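Solute Binding Protein, BlMnBP1 in complex with mannotrisoe from Bifidobacterium animalis binds manno-oligosaccharides such as mannotriose and probably delivers them to an ABC transporter for uptake into the cell. Local coordinates of one contact, PDB 6I5V (chain A, 2.01 Å), residues G134-K139 and D281-M286, beside the matching contact of the related solute Binding Protein, BlMnBP1 in complex with mannotriose from Bifidobacterium, PDB 6FUV (chain B, 2.00 Å), residues G135-A140 and D282-M287. Structure 2 is superposed on structure 1 by the backbone atoms of these residues (RMSD 0.28 Å); each is numbered along its deposited sequence.

Structure 1 (6I5V).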
loop_
_atom_site.group_PDB
_atom_site.type_symbol
_atom_site.label_atom_id
_atom_site.label_comp_id
_atom_site.label_asym_id
_atom_site.label_seq_id
_atom_site.Cartn_x
_atom_site.Cartn_y
_atom_site.Cartn_z
ATOM N N GLY A 134 9.264 -2.731 -0.413
ATOM C CA GLY A 134 10.653 -2.727 0.007
ATOM C C GLY A 134 10.852 -1.974 1.308
ATOM O O GLY A 134 9.945 -1.906 2.143
ATOM N N ILE A 135 12.026 -1.389 1.506
ATOM C CA ILE A 135 12.302 -0.654 2.734
ATOM C C ILE A 135 13.025 0.626 2.372
ATOM O O ILE A 135 13.976 0.597 1.588
ATOM C CB ILE A 135 13.139 -1.468 3.731
ATOM C CG1 ILE A 135 12.396 -2.715 4.205
ATOM C CG2 ILE A 135 13.504 -0.603 4.908
ATOM C CD1 ILE A 135 13.323 -3.618 5.173
ATOM N N VAL A 136 12.570 1.746 2.928
ATOM C CA VAL A 136 13.272 3.015 2.758
ATOM C C VAL A 136 14.419 3.062 3.759
ATOM O O VAL A 136 14.259 2.662 4.924
ATOM C CB VAL A 136 12.334 4.223 2.949
ATOM C CG1 VAL A 136 12.944 5.477 2.315
ATOM C CG2 VAL A 136 11.007 3.946 2.378
ATOM N N TYR A 137 15.592 3.521 3.314
ATOM C CA TYR A 137 16.738 3.582 4.216
ATOM C C TYR A 137 17.584 4.801 3.907
ATOM O O TYR A 137 17.518 5.386 2.826
ATOM C CB TYR A 137 17.623 2.321 4.167
ATOM C CG TYR A 137 18.467 2.132 2.926
ATOM C CD1 TYR A 137 17.872 1.879 1.687
ATOM C CD2 TYR A 137 19.861 2.153 2.993
ATOM C CE1 TYR A 137 18.638 1.687 0.557
ATOM C CE2 TYR A 137 20.638 1.956 1.863
ATOM C CZ TYR A 137 20.012 1.716 0.652
ATOM O OH TYR A 137 20.745 1.532 -0.482
ATOM N N ASN A 138 18.373 5.186 4.895
ATOM C CA ASN A 138 19.314 6.277 4.742
ATOM C C ASN A 138 20.680 5.670 4.439
ATOM O O ASN A 138 21.273 5.020 5.308
ATOM C CB ASN A 138 19.361 7.123 6.001
ATOM C CG ASN A 138 20.203 8.334 5.812
ATOM O OD1 ASN A 138 21.354 8.209 5.383
ATOM N ND2 ASN A 138 19.603 9.530 5.985
ATOM N N LYS A 139 21.199 5.900 3.224
ATOM C CA LYS A 139 22.473 5.285 2.863
ATOM C C LYS A 139 23.604 5.833 3.726
ATOM O O LYS A 139 24.557 5.113 4.045
ATOM C CB LYS A 139 22.799 5.513 1.371
ATOM C CG LYS A 139 21.675 5.210 0.375
ATOM C CD LYS A 139 21.907 6.014 -0.904
ATOM C CE LYS A 139 20.987 5.619 -2.015
ATOM N NZ LYS A 139 21.117 6.606 -3.116
ATOM N N ASP A 281 19.653 12.732 -1.814
ATOM C CA ASP A 281 20.419 11.626 -2.377
ATOM C C ASP A 281 20.823 10.594 -1.330
ATOM O O ASP A 281 21.262 9.499 -1.704
ATOM C CB ASP A 281 21.647 12.164 -3.107
ATOM C CG ASP A 281 21.269 12.967 -4.344
ATOM O OD1 ASP A 281 20.122 12.780 -4.815
ATOM O OD2 ASP A 281 22.095 13.782 -4.834
ATOM N N ASP A 282 20.637 10.905 -0.051
ATOM C CA ASP A 282 20.881 9.981 1.044
ATOM C C ASP A 282 19.754 8.974 1.259
ATOM O O ASP A 282 19.897 8.095 2.106
ATOM C CB ASP A 282 21.089 10.769 2.345
ATOM C CG ASP A 282 22.465 11.468 2.417
ATOM O OD1 ASP A 282 23.358 11.193 1.574
ATOM O OD2 ASP A 282 22.636 12.298 3.337
ATOM N N ILE A 283 18.616 9.117 0.590
ATOM C CA ILE A 283 17.514 8.175 0.750
ATOM C C ILE A 283 17.653 7.125 -0.346
ATOM O O ILE A 283 17.830 7.452 -1.527
ATOM C CB ILE A 283 16.149 8.881 0.664
ATOM C CG1 ILE A 283 16.034 10.013 1.679
ATOM C CG2 ILE A 283 14.988 7.858 0.840
ATOM C CD1 ILE A 283 16.310 9.601 3.083
ATOM N N GLY A 284 17.602 5.859 0.044
ATOM C CA GLY A 284 17.524 4.779 -0.904
ATOM C C GLY A 284 16.354 3.885 -0.579
ATOM O O GLY A 284 15.574 4.150 0.344
ATOM N N TYR A 285 16.213 2.869 -1.406
ATOM C CA TYR A 285 15.168 1.871 -1.276
ATOM C C TYR A 285 15.833 0.523 -1.474
ATOM O O TYR A 285 16.627 0.350 -2.400
ATOM C CB TYR A 285 14.032 2.099 -2.291
ATOM C CG TYR A 285 12.707 1.559 -1.835
ATOM C CD1 TYR A 285 12.154 1.989 -0.657
ATOM C CD2 TYR A 285 12.022 0.603 -2.570
ATOM C CE1 TYR A 285 10.992 1.502 -0.205
ATOM C CE2 TYR A 285 10.797 0.124 -2.130
ATOM C CZ TYR A 285 10.301 0.576 -0.934
ATOM O OH TYR A 285 9.107 0.107 -0.442
ATOM N N MET A 286 15.522 -0.412 -0.598
ATOM C CA MET A 286 16.109 -1.733 -0.621
ATOM C C MET A 286 15.031 -2.797 -0.556
ATOM O O MET A 286 13.907 -2.542 -0.113
ATOM C CB MET A 286 17.071 -1.917 0.557
ATOM C CG MET A 286 16.427 -1.685 1.918
ATOM S SD MET A 286 17.585 -2.039 3.276
ATOM C CE MET A 286 17.325 -3.799 3.432
HETATM O O HOH W 1 21.101 12.166 5.649
#
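Tyr137 lays its ring against the backbone of the next strand: CE1 lies 3.3 Å from Tyr285 N, and Met286 SD makes a Met-aromatic contact, 4.5 Å from the ring centroid. Tyr285, on the other side of the sheet, brings its ring CD1 3.2 Å from Ile135 O and sets its OH 2.8 Å from Gly134 N; Leu265 O is the main partner of that hydroxyl. Strand 283-287 is an outer strand of a four-stranded sheet in this solute-binding protein and pairs antiparallel with 134-138. Ile135 packs CB against Met286 CG, and Val136 CG1 meets Ile283 CG2 at 3.5 Å; beta-branched aliphatic residues suit these buried strand positions. Having no side chain, Gly284 lets Lys139 pass close over it, the extended chain putting CE 3.7 Å from Gly284 CA and NZ 3.2 Å from Asp281 O, a hydrogen bond. Asn138 is the N-cap of the next helix: OD1 caps Val141 N, while ND2 bonds Met255 O and a water shared with Asp282 OD2.

Structure 2 (6FUV).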
loop_
_atom_site.group_PDB
_atom_site.type_symbol
_atom_site.label_atom_id
_atom_site.label_comp_id
_atom_site.label_asym_id
_atom_site.label_seq_id
_atom_site.Cartn_x
_atom_site.Cartn_y
_atom_site.Cartn_z
ATOM N N GLY B 135 9.195 -2.489 -0.161
ATOM C CA GLY B 135 10.589 -2.715 0.205
ATOM C C GLY B 135 10.943 -2.068 1.528
ATOM O O GLY B 135 10.121 -2.044 2.451
ATOM N N VAL B 136 12.146 -1.486 1.608
ATOM C CA VAL B 136 12.567 -0.696 2.760
ATOM C C VAL B 136 13.221 0.594 2.278
ATOM O O VAL B 136 14.181 0.566 1.494
ATOM C CB VAL B 136 13.550 -1.448 3.667
ATOM C CG1 VAL B 136 13.899 -0.653 4.869
ATOM C CG2 VAL B 136 12.974 -2.791 4.075
ATOM N N VAL B 137 12.699 1.730 2.793
ATOM C CA VAL B 137 13.346 3.026 2.618
ATOM C C VAL B 137 14.428 3.141 3.676
ATOM O O VAL B 137 14.210 2.778 4.807
ATOM C CB VAL B 137 12.339 4.186 2.726
ATOM C CG1 VAL B 137 13.054 5.516 2.595
ATOM C CG2 VAL B 137 11.229 4.074 1.692
ATOM N N TYR B 138 15.613 3.607 3.314
ATOM C CA TYR B 138 16.725 3.646 4.260
ATOM C C TYR B 138 17.653 4.799 3.905
ATOM O O TYR B 138 17.725 5.231 2.754
ATOM C CB TYR B 138 17.518 2.311 4.262
ATOM C CG TYR B 138 18.421 2.085 3.039
ATOM C CD1 TYR B 138 17.907 1.592 1.856
ATOM C CD2 TYR B 138 19.763 2.379 3.076
ATOM C CE1 TYR B 138 18.673 1.402 0.766
ATOM C CE2 TYR B 138 20.574 2.191 1.950
ATOM C CZ TYR B 138 20.019 1.677 0.789
ATOM O OH TYR B 138 20.806 1.489 -0.357
ATOM N N ASN B 139 18.320 5.323 4.924
ATOM C CA ASN B 139 19.273 6.403 4.763
ATOM C C ASN B 139 20.659 5.779 4.581
ATOM O O ASN B 139 21.215 5.197 5.512
ATOM C CB ASN B 139 19.235 7.373 5.949
ATOM C CG ASN B 139 20.027 8.672 5.647
ATOM O OD1 ASN B 139 21.216 8.613 5.430
ATOM N ND2 ASN B 139 19.350 9.820 5.578
ATOM N N ALA B 140 21.198 5.869 3.370
ATOM C CA ALA B 140 22.511 5.302 3.061
ATOM C C ALA B 140 23.638 5.971 3.862
ATOM O O ALA B 140 24.575 5.304 4.305
ATOM C CB ALA B 140 22.762 5.435 1.562
ATOM N N ASP B 282 19.768 12.391 -1.845
ATOM C CA ASP B 282 20.585 11.303 -2.373
ATOM C C ASP B 282 20.924 10.275 -1.305
ATOM O O ASP B 282 21.327 9.166 -1.652
ATOM C CB ASP B 282 21.877 11.849 -2.996
ATOM C CG ASP B 282 21.670 12.411 -4.390
ATOM O OD1 ASP B 282 20.530 12.570 -4.838
ATOM O OD2 ASP B 282 22.658 12.649 -5.076
ATOM N N ASP B 283 20.765 10.615 -0.018
ATOM C CA ASP B 283 20.928 9.646 1.065
ATOM C C ASP B 283 19.707 8.739 1.248
ATOM O O ASP B 283 19.825 7.685 1.869
ATOM C CB ASP B 283 21.214 10.344 2.396
ATOM C CG ASP B 283 22.390 11.341 2.323
ATOM O OD1 ASP B 283 23.287 11.162 1.488
ATOM O OD2 ASP B 283 22.455 12.234 3.164
ATOM N N VAL B 284 18.550 9.108 0.713
ATOM C CA VAL B 284 17.332 8.323 0.861
ATOM C C VAL B 284 17.253 7.342 -0.298
ATOM O O VAL B 284 17.108 7.729 -1.458
ATOM C CB VAL B 284 16.091 9.226 0.913
ATOM C CG1 VAL B 284 14.893 8.361 1.155
ATOM C CG2 VAL B 284 16.269 10.321 1.928
ATOM N N GLN B 285 17.323 6.062 0.016
ATOM C CA GLN B 285 17.419 4.983 -0.945
ATOM C C GLN B 285 16.319 3.973 -0.675
ATOM O O GLN B 285 15.569 4.060 0.287
ATOM C CB GLN B 285 18.784 4.297 -0.863
ATOM C CG GLN B 285 19.932 5.208 -1.189
ATOM C CD GLN B 285 20.031 5.503 -2.646
ATOM O OE1 GLN B 285 19.818 4.639 -3.468
ATOM N NE2 GLN B 285 20.334 6.752 -2.978
ATOM N N TYR B 286 16.264 2.967 -1.526
ATOM C CA TYR B 286 15.207 1.968 -1.483
ATOM C C TYR B 286 15.822 0.601 -1.682
ATOM O O TYR B 286 16.473 0.380 -2.682
ATOM C CB TYR B 286 14.185 2.281 -2.573
ATOM C CG TYR B 286 12.975 1.376 -2.608
ATOM C CD1 TYR B 286 12.193 1.195 -1.504
ATOM C CD2 TYR B 286 12.629 0.715 -3.765
ATOM C CE1 TYR B 286 11.084 0.388 -1.556
ATOM C CE2 TYR B 286 11.562 -0.106 -3.831
ATOM C CZ TYR B 286 10.769 -0.260 -2.733
ATOM O OH TYR B 286 9.701 -1.107 -2.804
ATOM N N MET B 287 15.615 -0.289 -0.730
ATOM C CA MET B 287 16.116 -1.645 -0.806
ATOM C C MET B 287 15.008 -2.692 -0.803
ATOM O O MET B 287 13.911 -2.477 -0.268
ATOM C CB MET B 287 17.078 -1.959 0.348
ATOM C CG MET B 287 16.623 -1.643 1.676
ATOM S SD MET B 287 17.734 -2.275 2.974
ATOM C CE MET B 287 17.122 -3.897 3.004
HETATM O O HOH W 2 20.845 12.436 5.227
#
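Tyr138 receives Gln285 CB over one ring face, 3.3 Å from CE1; its CE1 also lies 3.7 Å from Tyr286 N, and Met287 SD makes a Met-aromatic contact, 4.5 Å from the ring centroid. Tyr286, on the other side of the sheet, brings its ring CD1 3.7 Å from Val136 O and sets its OH 3.0 Å from Gly135 N; Thr133 OG1 is the main partner of that hydroxyl. Val136 packs CB against Met287 CG, and Val137 CG1 meets Val284 CG1 at 3.7 Å; beta-branched aliphatic residues suit these buried strand positions. Gln285 bends at its second torsion (chi2 -74°), which takes the amide back along its own chain, where NE2 bonds to Asp282 O at 2.9 Å. That acceptor lies close to the amide plane, and OE1 is held by His356. The small Ala140 lets Gln285 CG pass 4.0 Å from its CB. Asn139 is the N-cap of the next helix: OD1 caps Val142 N, while ND2 bonds Met256 O and a water shared with Asp283 OD2.

How the two compare
Both structures keep the same antiparallel ladder, with bonds such as Tyr137(A) N to Gly284(A) O and Tyr138(B) N to Gln285(B) O. The side chains of Tyr137(A), Asn138(A), Asp282(A) and Met286(A) and their counterparts keep their places, as does the water between Asn138(A) and Asp282(A). The main difference is a paired exchange. Lys139(A) reaches across Gly284(A), and its NZ bonds to Asp281(A) O at 3.2 Å. In structure 2 Ala140(B) ends at CB and cannot make that bond, while Gln285(B) brings its own amide to the spot: its NE2 and Lys139(A) NZ stand 0.8 Å apart after superposition. The carbonyl thus keeps a donor, Gln285(B) NE2 to Asp282(B) O at 2.9 Å, but a neutral amide from the same segment replaces an ammonium from across the contact. The tie between the two segments made by Lys139(A) is therefore absent; Gln285(B) adds carbon contacts instead, CB to Tyr138(B) CE1 and CG to Ala140(B) CB. CD1 of Ile135(A) has no counterpart in Val136(B), but CG1(A) falls 0.6 Å apart from CG2(B) and CG2(A) 0.4 Å apart from CG1(B), and CB still meets CG of Met286(A) or Met287(B). At Ile283(A) and Val284(B), the branch facing Val136(A) or Val137(B) is kept, CG2 of Ile283(A) lying 0.6 Å apart from CG1 of Val284(B). Lastly, Tyr285(A) and Tyr286(B) differ in position within one rotamer, their OH atoms 2.7 Å apart; each OH still touches the glycine nitrogen, Gly134(A) N at 2.8 Å and Gly135(B) N at 3.0 Å, so the ring moves while this touch stays.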